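Local coordinates for protein B-agarase (Agarivorans gilvus, PDB 5Z6P) that probably hydrolyses the beta-galactosidic linkages of agar polysaccharides, as an agarase of glycoside hydrolase family 50, at residues 162-167 with 677-682; 220-225 with 229-234; 358-363 with 721-726. All coordinates share one frame; numbering follows the deposited sequence.

Contact 1. Residues 162-167 with 677-682; sequences CPWGTK and GFFHAG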
ATOM      1  N   CYS A 162      13.106  -1.544 -18.119  1.00 28.55           N
ATOM      2  CA  CYS A 162      14.522  -1.471 -17.802  1.00 31.53           C
ATOM      3  C   CYS A 162      15.132  -2.849 -17.978  1.00 33.74           C
ATOM      4  O   CYS A 162      14.438  -3.859 -17.825  1.00 32.06           O
ATOM      5  CB  CYS A 162      14.752  -0.994 -16.370  1.00 28.96           C
ATOM      6  SG  CYS A 162      14.145   0.641 -16.026  1.00 30.88           S
ATOM      7  N   PRO A 163      16.430  -2.897 -18.291  1.00 31.79           N
ATOM      8  CA  PRO A 163      17.130  -4.180 -18.281  1.00 37.62           C
ATOM      9  C   PRO A 163      16.876  -4.934 -16.982  1.00 34.03           C
ATOM     10  O   PRO A 163      16.971  -4.329 -15.922  1.00 38.42           O
ATOM     11  CB  PRO A 163      18.600  -3.771 -18.414  1.00 34.90           C
ATOM     12  CG  PRO A 163      18.548  -2.516 -19.203  1.00 31.09           C
ATOM     13  CD  PRO A 163      17.301  -1.798 -18.738  1.00 29.33           C
ATOM     14  N   TRP A 164      16.503  -6.206 -17.065  1.00 35.23           N
ATOM     15  CA  TRP A 164      16.385  -7.054 -15.878  1.00 38.96           C
ATOM     16  C   TRP A 164      17.353  -8.235 -16.042  1.00 41.39           C
ATOM     17  O   TRP A 164      17.851  -8.466 -17.143  1.00 45.54           O
ATOM     18  CB  TRP A 164      14.937  -7.536 -15.678  1.00 38.94           C
ATOM     19  CG  TRP A 164      14.612  -8.760 -16.468  1.00 39.04           C
ATOM     20  CD1 TRP A 164      14.353  -8.828 -17.808  1.00 41.66           C
ATOM     21  CD2 TRP A 164      14.517 -10.101 -15.975  1.00 39.02           C
ATOM     22  NE1 TRP A 164      14.113 -10.130 -18.179  1.00 38.10           N
ATOM     23  CE2 TRP A 164      14.208 -10.930 -17.074  1.00 38.48           C
ATOM     24  CE3 TRP A 164      14.664 -10.681 -14.713  1.00 40.46           C
ATOM     25  CZ2 TRP A 164      14.050 -12.306 -16.947  1.00 30.62           C
ATOM     26  CZ3 TRP A 164      14.501 -12.048 -14.589  1.00 35.51           C
ATOM     27  CH2 TRP A 164      14.199 -12.844 -15.701  1.00 31.54           C
ATOM     28  N   GLY A 165      17.637  -8.966 -14.966  1.00 48.44           N
ATOM     29  CA  GLY A 165      18.539 -10.109 -15.040  1.00 50.29           C
ATOM     30  C   GLY A 165      19.938  -9.672 -15.420  1.00 53.98           C
ATOM     31  O   GLY A 165      20.765 -10.483 -15.867  1.00 57.80           O
ATOM     32  N   THR A 166      20.166  -8.371 -15.267  1.00 51.06           N
ATOM     33  CA  THR A 166      21.413  -7.683 -15.567  1.00 46.76           C
ATOM     34  C   THR A 166      22.292  -7.610 -14.314  1.00 47.14           C
ATOM     35  O   THR A 166      21.815  -7.920 -13.210  1.00 49.06           O
ATOM     36  CB  THR A 166      21.072  -6.289 -16.161  1.00 47.18           C
ATOM     37  OG1 THR A 166      22.228  -5.449 -16.295  1.00 47.38           O
ATOM     38  CG2 THR A 166      19.946  -5.612 -15.399  1.00 40.47           C
ATOM     39  N   LYS A 167      23.569  -7.259 -14.465  1.00 48.10           N
ATOM     40  CA  LYS A 167      24.431  -7.183 -13.288  1.00 52.81           C
ATOM     41  C   LYS A 167      24.314  -5.803 -12.657  1.00 44.63           C
ATOM     42  O   LYS A 167      24.384  -5.676 -11.428  1.00 46.36           O
ATOM     43  CB  LYS A 167      25.886  -7.513 -13.630  1.00 52.04           C
ATOM     44  CG  LYS A 167      26.777  -7.689 -12.390  1.00 53.58           C
ATOM     45  CD  LYS A 167      27.114  -9.160 -12.092  1.00 60.91           C
ATOM     46  CE  LYS A 167      27.431  -9.387 -10.616  1.00 56.91           C
ATOM     47  NZ  LYS A 167      28.086 -10.697 -10.353  1.00 50.18           N
ATOM     48  N   GLY A 677      11.178 -13.707  -9.968  1.00 20.09           N
ATOM     49  CA  GLY A 677      11.029 -13.339 -11.360  1.00 21.37           C
ATOM     50  C   GLY A 677      10.137 -12.154 -11.657  1.00 19.48           C
ATOM     51  O   GLY A 677       9.667 -12.013 -12.765  1.00 17.36           O
ATOM     52  N   PHE A 678       9.927 -11.302 -10.659  1.00 20.60           N
ATOM     53  CA  PHE A 678       9.086 -10.119 -10.787  1.00 17.28           C
ATOM     54  C   PHE A 678       9.916  -8.941 -11.252  1.00 17.56           C
ATOM     55  O   PHE A 678      11.131  -8.970 -11.168  1.00 18.54           O
ATOM     56  CB  PHE A 678       8.400  -9.804  -9.436  1.00 16.98           C
ATOM     57  CG  PHE A 678       7.150 -10.581  -9.216  1.00 13.33           C
ATOM     58  CD1 PHE A 678       7.198 -11.950  -9.026  1.00 16.25           C
ATOM     59  CD2 PHE A 678       5.917  -9.949  -9.234  1.00 15.40           C
ATOM     60  CE1 PHE A 678       6.042 -12.678  -8.858  1.00 15.47           C
ATOM     61  CE2 PHE A 678       4.754 -10.659  -9.071  1.00 14.35           C
ATOM     62  CZ  PHE A 678       4.807 -12.032  -8.880  1.00 15.51           C
ATOM     63  N   PHE A 679       9.261  -7.909 -11.751  1.00 16.19           N
ATOM     64  CA  PHE A 679       9.947  -6.696 -12.143  1.00 15.92           C
ATOM     65  C   PHE A 679       9.883  -5.602 -11.073  1.00 15.49           C
ATOM     66  O   PHE A 679      10.523  -4.575 -11.205  1.00 21.16           O
ATOM     67  CB  PHE A 679       9.366  -6.157 -13.451  1.00 17.87           C
ATOM     68  CG  PHE A 679       9.413  -7.140 -14.589  1.00 22.05           C
ATOM     69  CD1 PHE A 679      10.623  -7.478 -15.181  1.00 25.38           C
ATOM     70  CD2 PHE A 679       8.251  -7.712 -15.079  1.00 22.18           C
ATOM     71  CE1 PHE A 679      10.676  -8.384 -16.238  1.00 31.98           C
ATOM     72  CE2 PHE A 679       8.294  -8.615 -16.146  1.00 25.66           C
ATOM     73  CZ  PHE A 679       9.512  -8.956 -16.717  1.00 26.91           C
ATOM     74  N   HIS A 680       9.081  -5.818 -10.043  1.00 16.02           N
ATOM     75  CA  HIS A 680       8.810  -4.818  -9.007  1.00 14.92           C
ATOM     76  C   HIS A 680       8.658  -5.571  -7.691  1.00 18.03           C
ATOM     77  O   HIS A 680       7.856  -6.478  -7.619  1.00 16.74           O
ATOM     78  CB  HIS A 680       7.534  -4.024  -9.352  1.00 17.09           C
ATOM     79  CG  HIS A 680       7.396  -2.712  -8.637  1.00 15.55           C
ATOM     80  ND1 HIS A 680       7.507  -2.582  -7.267  1.00 17.46           N
ATOM     81  CD2 HIS A 680       7.122  -1.476  -9.109  1.00 14.53           C
ATOM     82  CE1 HIS A 680       7.315  -1.320  -6.932  1.00 17.98           C
ATOM     83  NE2 HIS A 680       7.090  -0.626  -8.032  1.00 12.97           N
ATOM     84  N   ALA A 681       9.440  -5.227  -6.666  1.00 16.65           N
ATOM     85  CA  ALA A 681       9.340  -5.908  -5.372  1.00 16.17           C
ATOM     86  C   ALA A 681       8.362  -5.215  -4.408  1.00 19.00           C
ATOM     87  O   ALA A 681       8.202  -5.635  -3.266  1.00 22.01           O
ATOM     88  CB  ALA A 681      10.708  -6.018  -4.713  1.00 14.51           C
ATOM     89  N   GLY A 682       7.718  -4.151  -4.859  1.00 19.63           N
ATOM     90  CA  GLY A 682       6.676  -3.533  -4.061  1.00 18.63           C
ATOM     91  C   GLY A 682       7.122  -2.350  -3.215  1.00 18.41           C
ATOM     92  O   GLY A 682       8.131  -1.713  -3.493  1.00 19.39           O
TER

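Contact 2. Residues 220-225 with 229-234; sequences SGIIDR and NAQQEH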
ATOM      1  N   SER A 220       9.451 -10.269 -25.004  1.00 25.57           N
ATOM      2  CA  SER A 220       8.691 -11.230 -25.782  1.00 21.57           C
ATOM      3  C   SER A 220       8.823 -12.622 -25.190  1.00 22.63           C
ATOM      4  O   SER A 220       9.924 -13.100 -24.927  1.00 23.42           O
ATOM      5  CB  SER A 220       9.157 -11.224 -27.243  1.00 27.04           C
ATOM      6  OG  SER A 220       8.572 -12.286 -27.968  1.00 26.43           O
ATOM      7  N   GLY A 221       7.688 -13.258 -24.954  1.00 22.07           N
ATOM      8  CA  GLY A 221       7.668 -14.610 -24.421  1.00 18.43           C
ATOM      9  C   GLY A 221       8.179 -14.783 -22.999  1.00 22.99           C
ATOM     10  O   GLY A 221       8.587 -15.881 -22.631  1.00 22.33           O
ATOM     11  N   ILE A 222       8.155 -13.717 -22.200  1.00 19.55           N
ATOM     12  CA  ILE A 222       8.667 -13.784 -20.822  1.00 21.05           C
ATOM     13  C   ILE A 222       7.717 -14.494 -19.847  1.00 21.82           C
ATOM     14  O   ILE A 222       8.135 -14.890 -18.757  1.00 20.33           O
ATOM     15  CB  ILE A 222       8.981 -12.366 -20.257  1.00 21.23           C
ATOM     16  CG1 ILE A 222       9.801 -12.432 -18.963  1.00 23.87           C
ATOM     17  CG2 ILE A 222       7.726 -11.636 -19.965  1.00 20.81           C
ATOM     18  CD1 ILE A 222      11.267 -12.352 -19.162  1.00 25.59           C
ATOM     19  N   ILE A 223       6.448 -14.652 -20.220  1.00 20.01           N
ATOM     20  CA  ILE A 223       5.476 -15.323 -19.348  1.00 17.51           C
ATOM     21  C   ILE A 223       5.104 -16.720 -19.849  1.00 18.26           C
ATOM     22  O   ILE A 223       4.713 -16.883 -21.000  1.00 20.05           O
ATOM     23  CB  ILE A 223       4.167 -14.498 -19.197  1.00 16.57           C
ATOM     24  CG1 ILE A 223       4.455 -13.043 -18.798  1.00 16.73           C
ATOM     25  CG2 ILE A 223       3.235 -15.168 -18.200  1.00 15.82           C
ATOM     26  CD1 ILE A 223       5.179 -12.877 -17.462  1.00 14.74           C
ATOM     27  N   ASP A 224       5.216 -17.729 -18.987  1.00 21.85           N
ATOM     28  CA  ASP A 224       4.877 -19.094 -19.390  1.00 19.80           C
ATOM     29  C   ASP A 224       3.384 -19.348 -19.236  1.00 21.59           C
ATOM     30  O   ASP A 224       2.626 -18.435 -18.921  1.00 19.15           O
ATOM     31  CB  ASP A 224       5.702 -20.139 -18.614  1.00 19.90           C
ATOM     32  CG  ASP A 224       5.384 -20.193 -17.127  1.00 18.97           C
ATOM     33  OD1 ASP A 224       4.284 -19.806 -16.700  1.00 21.14           O
ATOM     34  OD2 ASP A 224       6.247 -20.677 -16.373  1.00 22.43           O
ATOM     35  N   ARG A 225       2.960 -20.592 -19.446  1.00 21.41           N
ATOM     36  CA  ARG A 225       1.535 -20.883 -19.472  1.00 20.67           C
ATOM     37  C   ARG A 225       0.876 -20.864 -18.095  1.00 18.79           C
ATOM     38  O   ARG A 225      -0.341 -20.913 -17.997  1.00 17.93           O
ATOM     39  CB  ARG A 225       1.280 -22.227 -20.142  1.00 18.27           C
ATOM     40  CG  ARG A 225       1.728 -23.451 -19.386  1.00 17.91           C
ATOM     41  CD  ARG A 225       1.649 -24.650 -20.341  1.00 22.69           C
ATOM     42  NE  ARG A 225       1.895 -25.925 -19.682  1.00 26.06           N
ATOM     43  CZ  ARG A 225       3.077 -26.524 -19.631  1.00 27.98           C
ATOM     44  NH1 ARG A 225       4.131 -25.960 -20.197  1.00 23.78           N
ATOM     45  NH2 ARG A 225       3.202 -27.689 -19.009  1.00 29.38           N
ATOM     46  N   ASN A 229       7.282 -16.252 -14.603  1.00 19.69           N
ATOM     47  CA  ASN A 229       8.356 -15.733 -15.436  1.00 17.91           C
ATOM     48  C   ASN A 229       9.045 -16.913 -16.145  1.00 21.55           C
ATOM     49  O   ASN A 229       9.593 -17.799 -15.494  1.00 21.66           O
ATOM     50  CB  ASN A 229       9.348 -14.914 -14.582  1.00 18.46           C
ATOM     51  CG  ASN A 229      10.474 -14.305 -15.400  1.00 20.86           C
ATOM     52  OD1 ASN A 229      10.985 -14.923 -16.328  1.00 21.49           O
ATOM     53  ND2 ASN A 229      10.865 -13.089 -15.058  1.00 18.36           N
ATOM     54  N   ALA A 230       8.996 -16.923 -17.477  1.00 20.63           N
ATOM     55  CA  ALA A 230       9.580 -18.008 -18.276  1.00 22.83           C
ATOM     56  C   ALA A 230      11.102 -18.058 -18.231  1.00 23.13           C
ATOM     57  O   ALA A 230      11.682 -19.130 -18.305  1.00 26.94           O
ATOM     58  CB  ALA A 230       9.121 -17.898 -19.734  1.00 18.69           C
ATOM     59  N   GLN A 231      11.743 -16.901 -18.128  1.00 23.80           N
ATOM     60  CA  GLN A 231      13.199 -16.798 -18.269  1.00 24.26           C
ATOM     61  C   GLN A 231      13.936 -16.799 -16.929  1.00 28.85           C
ATOM     62  O   GLN A 231      15.145 -16.539 -16.873  1.00 26.49           O
ATOM     63  CB  GLN A 231      13.546 -15.531 -19.060  1.00 22.45           C
ATOM     64  CG  GLN A 231      12.829 -15.462 -20.403  1.00 23.26           C
ATOM     65  CD  GLN A 231      13.148 -14.214 -21.186  1.00 29.53           C
ATOM     66  OE1 GLN A 231      13.886 -13.350 -20.725  1.00 37.36           O
ATOM     67  NE2 GLN A 231      12.573 -14.100 -22.378  1.00 30.09           N
ATOM     68  N   GLN A 232      13.199 -17.102 -15.862  1.00 25.63           N
ATOM     69  CA  GLN A 232      13.730 -17.079 -14.497  1.00 23.16           C
ATOM     70  C   GLN A 232      13.478 -18.404 -13.810  1.00 21.88           C
ATOM     71  O   GLN A 232      12.448 -19.030 -14.016  1.00 28.88           O
ATOM     72  CB  GLN A 232      13.091 -15.933 -13.685  1.00 23.17           C
ATOM     73  CG  GLN A 232      12.807 -16.254 -12.189  1.00 23.35           C
ATOM     74  CD  GLN A 232      13.792 -15.598 -11.242  1.00 25.09           C
ATOM     75  OE1 GLN A 232      14.525 -14.685 -11.614  1.00 35.21           O
ATOM     76  NE2 GLN A 232      13.809 -16.058 -10.010  1.00 27.58           N
ATOM     77  N   GLU A 233      14.414 -18.820 -12.976  1.00 22.96           N
ATOM     78  CA  GLU A 233      14.231 -20.006 -12.170  1.00 25.02           C
ATOM     79  C   GLU A 233      14.240 -19.621 -10.700  1.00 22.93           C
ATOM     80  O   GLU A 233      14.986 -18.741 -10.294  1.00 25.12           O
ATOM     81  CB  GLU A 233      15.337 -21.025 -12.470  1.00 26.16           C
ATOM     82  CG  GLU A 233      14.992 -22.440 -12.095  1.00 28.42           C
ATOM     83  CD  GLU A 233      13.886 -23.002 -12.955  1.00 34.17           C
ATOM     84  OE1 GLU A 233      13.954 -22.844 -14.196  1.00 38.65           O
ATOM     85  OE2 GLU A 233      12.945 -23.592 -12.389  1.00 34.49           O
ATOM     86  N   HIS A 234      13.410 -20.268  -9.899  1.00 20.10           N
ATOM     87  CA  HIS A 234      13.433 -20.020  -8.474  1.00 19.72           C
ATOM     88  C   HIS A 234      12.908 -21.260  -7.777  1.00 22.16           C
ATOM     89  O   HIS A 234      12.274 -22.105  -8.408  1.00 20.13           O
ATOM     90  CB  HIS A 234      12.618 -18.755  -8.106  1.00 24.20           C
ATOM     91  CG  HIS A 234      11.134 -18.919  -8.242  1.00 21.30           C
ATOM     92  ND1 HIS A 234      10.341 -19.413  -7.224  1.00 19.35           N
ATOM     93  CD2 HIS A 234      10.298 -18.658  -9.274  1.00 16.13           C
ATOM     94  CE1 HIS A 234       9.087 -19.456  -7.631  1.00 20.53           C
ATOM     95  NE2 HIS A 234       9.035 -19.011  -8.875  1.00 16.84           N
TER
HETATM   96  O   HOH W   1      12.429 -12.330 -24.280  1.00 27.02           O
HETATM   97  O   HOH W   2      10.859 -16.889 -23.141  1.00 31.66           O

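Contact 3. Residues 358-363 with 721-726; sequences EVRRAM and PITGRS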
ATOM      1  N   GLU A 358       0.496  -4.846 -29.028  1.00 25.43           N
ATOM      2  CA  GLU A 358       1.201  -5.982 -29.600  1.00 24.05           C
ATOM      3  C   GLU A 358       2.422  -6.410 -28.769  1.00 24.07           C
ATOM      4  O   GLU A 358       2.765  -7.593 -28.709  1.00 22.17           O
ATOM      5  CB  GLU A 358       1.617  -5.656 -31.033  1.00 31.57           C
ATOM      6  CG  GLU A 358       0.425  -5.469 -31.976  1.00 33.85           C
ATOM      7  CD  GLU A 358       0.827  -5.027 -33.370  1.00 42.48           C
ATOM      8  OE1 GLU A 358       0.784  -3.811 -33.645  1.00 41.58           O
ATOM      9  OE2 GLU A 358       1.179  -5.896 -34.194  1.00 47.87           O
ATOM     10  N   VAL A 359       3.074  -5.449 -28.129  1.00 22.48           N
ATOM     11  CA  VAL A 359       4.191  -5.770 -27.250  1.00 21.11           C
ATOM     12  C   VAL A 359       3.712  -6.618 -26.075  1.00 20.85           C
ATOM     13  O   VAL A 359       4.343  -7.604 -25.709  1.00 22.23           O
ATOM     14  CB  VAL A 359       4.876  -4.499 -26.728  1.00 21.53           C
ATOM     15  CG1 VAL A 359       5.926  -4.847 -25.692  1.00 20.66           C
ATOM     16  CG2 VAL A 359       5.497  -3.745 -27.873  1.00 22.49           C
ATOM     17  N   ARG A 360       2.575  -6.241 -25.497  1.00 22.83           N
ATOM     18  CA  ARG A 360       2.041  -6.974 -24.350  1.00 18.58           C
ATOM     19  C   ARG A 360       1.633  -8.392 -24.721  1.00 18.42           C
ATOM     20  O   ARG A 360       2.015  -9.334 -24.042  1.00 21.75           O
ATOM     21  CB  ARG A 360       0.851  -6.242 -23.730  1.00 19.23           C
ATOM     22  CG  ARG A 360       0.089  -7.092 -22.705  1.00 20.02           C
ATOM     23  CD  ARG A 360       0.982  -7.511 -21.530  1.00 19.33           C
ATOM     24  NE  ARG A 360       1.443  -6.357 -20.776  1.00 17.58           N
ATOM     25  CZ  ARG A 360       0.782  -5.816 -19.756  1.00 21.98           C
ATOM     26  NH1 ARG A 360      -0.374  -6.332 -19.352  1.00 18.49           N
ATOM     27  NH2 ARG A 360       1.284  -4.756 -19.133  1.00 21.71           N
ATOM     28  N   ARG A 361       0.863  -8.543 -25.793  1.00 18.22           N
ATOM     29  CA  ARG A 361       0.427  -9.866 -26.231  1.00 19.58           C
ATOM     30  C   ARG A 361       1.611 -10.794 -26.524  1.00 17.72           C
ATOM     31  O   ARG A 361       1.567 -11.985 -26.212  1.00 18.73           O
ATOM     32  CB  ARG A 361      -0.485  -9.747 -27.466  1.00 22.11           C
ATOM     33  CG  ARG A 361      -0.946 -11.073 -28.061  1.00 19.85           C
ATOM     34  CD  ARG A 361      -1.558 -11.986 -27.018  1.00 21.00           C
ATOM     35  NE  ARG A 361      -2.009 -13.271 -27.557  1.00 21.27           N
ATOM     36  CZ  ARG A 361      -1.263 -14.371 -27.624  1.00 23.20           C
ATOM     37  NH1 ARG A 361      -0.007 -14.365 -27.203  1.00 24.52           N
ATOM     38  NH2 ARG A 361      -1.776 -15.489 -28.108  1.00 22.57           N
ATOM     39  N   ALA A 362       2.675 -10.251 -27.097  1.00 19.91           N
ATOM     40  CA  ALA A 362       3.851 -11.067 -27.402  1.00 18.36           C
ATOM     41  C   ALA A 362       4.618 -11.504 -26.139  1.00 21.07           C
ATOM     42  O   ALA A 362       5.513 -12.348 -26.208  1.00 18.60           O
ATOM     43  CB  ALA A 362       4.770 -10.327 -28.338  1.00 23.22           C
ATOM     44  N   MET A 363       4.266 -10.949 -24.980  1.00 18.21           N
ATOM     45  CA  MET A 363       4.917 -11.396 -23.741  1.00 19.40           C
ATOM     46  C   MET A 363       4.452 -12.789 -23.337  1.00 18.71           C
ATOM     47  O   MET A 363       5.164 -13.514 -22.641  1.00 16.49           O
ATOM     48  CB  MET A 363       4.652 -10.419 -22.590  1.00 19.52           C
ATOM     49  CG  MET A 363       5.371  -9.087 -22.676  1.00 17.33           C
ATOM     50  SD  MET A 363       4.899  -7.976 -21.314  1.00 21.89           S
ATOM     51  CE  MET A 363       5.731  -8.748 -19.940  1.00 19.25           C
ATOM     52  N   PRO A 721      -0.168 -10.190 -10.624  1.00 15.86           N
ATOM     53  CA  PRO A 721       0.334 -10.687 -11.915  1.00 16.69           C
ATOM     54  C   PRO A 721       1.633  -9.988 -12.265  1.00 13.92           C
ATOM     55  O   PRO A 721       1.764  -8.812 -11.967  1.00 15.37           O
ATOM     56  CB  PRO A 721      -0.774 -10.315 -12.909  1.00 16.58           C
ATOM     57  CG  PRO A 721      -1.978 -10.077 -12.085  1.00 14.17           C
ATOM     58  CD  PRO A 721      -1.498  -9.579 -10.752  1.00 15.75           C
ATOM     59  N   ILE A 722       2.578 -10.700 -12.871  1.00 17.11           N
ATOM     60  CA  ILE A 722       3.892 -10.127 -13.182  1.00 16.38           C
ATOM     61  C   ILE A 722       3.737  -9.033 -14.230  1.00 17.02           C
ATOM     62  O   ILE A 722       4.509  -8.074 -14.278  1.00 16.06           O
ATOM     63  CB  ILE A 722       4.887 -11.228 -13.669  1.00 18.07           C
ATOM     64  CG1 ILE A 722       5.185 -12.202 -12.525  1.00 18.38           C
ATOM     65  CG2 ILE A 722       6.188 -10.621 -14.186  1.00 16.46           C
ATOM     66  CD1 ILE A 722       6.006 -13.406 -12.918  1.00 17.51           C
ATOM     67  N   THR A 723       2.701  -9.175 -15.048  1.00 16.65           N
ATOM     68  CA  THR A 723       2.361  -8.194 -16.076  1.00 16.81           C
ATOM     69  C   THR A 723       1.406  -7.117 -15.547  1.00 15.31           C
ATOM     70  O   THR A 723       0.960  -6.258 -16.283  1.00 15.63           O
ATOM     71  CB  THR A 723       1.714  -8.894 -17.292  1.00 17.43           C
ATOM     72  OG1 THR A 723       0.799  -9.878 -16.813  1.00 16.27           O
ATOM     73  CG2 THR A 723       2.769  -9.583 -18.153  1.00 13.74           C
ATOM     74  N   GLY A 724       1.087  -7.180 -14.267  1.00 15.93           N
ATOM     75  CA  GLY A 724       0.239  -6.165 -13.668  1.00 16.47           C
ATOM     76  C   GLY A 724      -1.252  -6.448 -13.615  1.00 18.09           C
ATOM     77  O   GLY A 724      -1.836  -7.010 -14.549  1.00 18.01           O
ATOM     78  N   ARG A 725      -1.856  -6.054 -12.493  1.00 17.32           N
ATOM     79  CA  ARG A 725      -3.300  -5.977 -12.337  1.00 18.53           C
ATOM     80  C   ARG A 725      -3.891  -5.138 -13.436  1.00 22.60           C
ATOM     81  O   ARG A 725      -3.421  -4.036 -13.673  1.00 22.82           O
ATOM     82  CB  ARG A 725      -3.684  -5.344 -11.002  1.00 18.00           C
ATOM     83  CG  ARG A 725      -3.868  -6.288  -9.889  1.00 22.44           C
ATOM     84  CD  ARG A 725      -4.611  -5.605  -8.747  1.00 24.04           C
ATOM     85  NE  ARG A 725      -5.990  -5.342  -9.113  1.00 26.82           N
ATOM     86  CZ  ARG A 725      -6.706  -4.306  -8.684  1.00 32.75           C
ATOM     87  NH1 ARG A 725      -6.169  -3.397  -7.872  1.00 29.64           N
ATOM     88  NH2 ARG A 725      -7.965  -4.182  -9.084  1.00 29.47           N
ATOM     89  N   SER A 726      -4.947  -5.644 -14.067  1.00 21.69           N
ATOM     90  CA  SER A 726      -5.605  -4.952 -15.177  1.00 22.07           C
ATOM     91  C   SER A 726      -5.995  -3.529 -14.841  1.00 24.35           C
ATOM     92  O   SER A 726      -5.706  -2.602 -15.595  1.00 25.99           O
ATOM     93  CB  SER A 726      -6.858  -5.718 -15.614  1.00 19.13           C
ATOM     94  OG  SER A 726      -6.533  -7.032 -15.981  1.00 22.51           O
TER
HETATM   95  O   HOH W   3      -2.140  -5.627 -16.914  1.00 19.06           O

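Contact 1. Residues 162-167 with 677-682
The indole of Trp164 is overlapped by the rim of the Phe679 ring, which stands on it edge-first. CE1 of Phe679 lies 4.0 Å from CG of Trp164 and equally far from its CD1, so the phenyl edge meets the five-membered ring rather than the benzo ring. The approach is off-centre: CE1 sits above one indole face but toward its rim. With the planes at 85° and the centroids of the two rings 5.4 Å apart, the pair is a T-shaped (edge-to-face) stack. In Trp164 a chi1 of 85° places CG between the backbone N and the carbonyl carbon, which leaves one indole face to receive Phe679 CE1, while Phe679 reaches it with the far part of its ring. The contact joins two regions of the enzyme: 162-167 belongs to the carbohydrate-binding-module-like domain, in the loop before strand 168-174, whereas 677-682 follows strand 664-668 of what is probably the catalytic (beta/alpha)8 barrel. Phe679 also stacks with Tyr153, and Cys162 is tied by a disulfide to Cys151. Further along 677-682, Gly682 N bonds to ND1 of His680 in the ring plane, and the His680 ring also meets that of Tyr732.

Contact 2. Residues 220-225 with 229-234
The carbonyl oxygen of Ile222 takes the N-H of Ala230 in a short bond, Ala230 N to Ile222 O 2.6 Å, nearly straight at 168°. The donor stands 35° above the carbonyl plane rather than on a lone pair. The same oxygen receives a second, softer contact from the preceding residue, a C-H...O approach with Asn229 CA 3.4 Å from Ile222 O. Together these hold a single beta bridge, Ile223 with Asn229 at a CA-CA distance of 4.9 Å, and within 229-234 the chain bends in an Asx turn: Asn229 OD1 accepts from Gln231 N, 2.8 Å away. The turn draws on the asparagine rotamer, with CG opposite its own backbone N (chi1 -178°), which leaves the amide beside CG1 of Ile222; its ND2 donates to Gly677 O. Asp224 shapes the intervening loop, its OD1 accepting from the backbone N of both Phe226 and Gln228.

Methyl groups against polar atoms make up the rest of the interface. The Ile222 side chain meets that of Gln231 at about a right angle, so that its CD1 methyl presses on the terminal amide, 3.2 Å from Gln231 OE1. The Ala230 methyl faces the 220-225 backbone, close to the carbonyl oxygens of Gly221 and Ile222. Beyond CG the Gln231 chain runs extended, and the hydrogen bonds of its NE2 to 220-225 run through two waters. One water accepts from Gln231 NE2 (2.6 Å from the water oxygen) and donates to Ser220 O; a second donates to Gly221 O and has only a weak bond from Gln231 NE2.

Contact 3. Residues 358-363 with 721-726
Arg360 leaves its helix with CG opposite the backbone N (chi1 169°) and then folds twice, at chi2 (60°) and chi3 (63°), which brings its guanidinium against Thr723. The group is met over one face, near the rim: Thr723 CB lies 3.9 Å from Arg360 NH1. Thr723 O is close too, 3.2 Å from Arg360 NH2, but the angle is too poor for a hydrogen bond. The polar link runs through a water instead. It sits at the guanidinium edge, in plane, accepts from Arg360 NH1 over 3.1 Å and donates to Gly724 O, 2.8 Å from the water oxygen. NH1 has a further acceptor in Ile316 O. Beside the arginine, the Met363 and Thr723 side chains lie alongside each other, running opposite ways, the methionine methyl touching the threonine methyl, with Met363 CE 3.6 Å from Thr723 CG2. The threonine thus divides its groups: CB and CG2 go to the 358-363 side, while OG1 bonds to the hydroxyls of Thr315 and Tyr364. Its backbone is part of a type I beta turn from Pro721 to Gly724, closed by Gly724 N to Pro721 O at 2.9 Å. The contact is buried, and it joins Arg360 of helix 353-361, and nearby Met363, to the loop that leads from strand 709-714 toward helix 745-762, with Thr315 and Ile316 of strand 315-325 supplying further polar partners.

The three contacts form one continuous patch: centres lie about 12 Å apart from contact 1 to contact 2 and from contact 2 to contact 3, and about 15 Å from contact 1 to contact 3. Trp164 CZ2 packs 3.6 Å from Ile222 CD1, and Phe679 CE2 comes 3.5 Å from Ile722 CG2. Between contacts 2 and 3 the join is largely backbone to backbone, with probable hydrogen bonds from Gly221 N to Ala362 O at 2.7 Å and from Ile223 N to Met363 O at 3.0 Å. Segments 677-682 and 721-726 follow strands 664-668 and 709-714, parallel neighbours in one sheet, so these two loops probably lie at the barrel end where related glycosidases bind substrate.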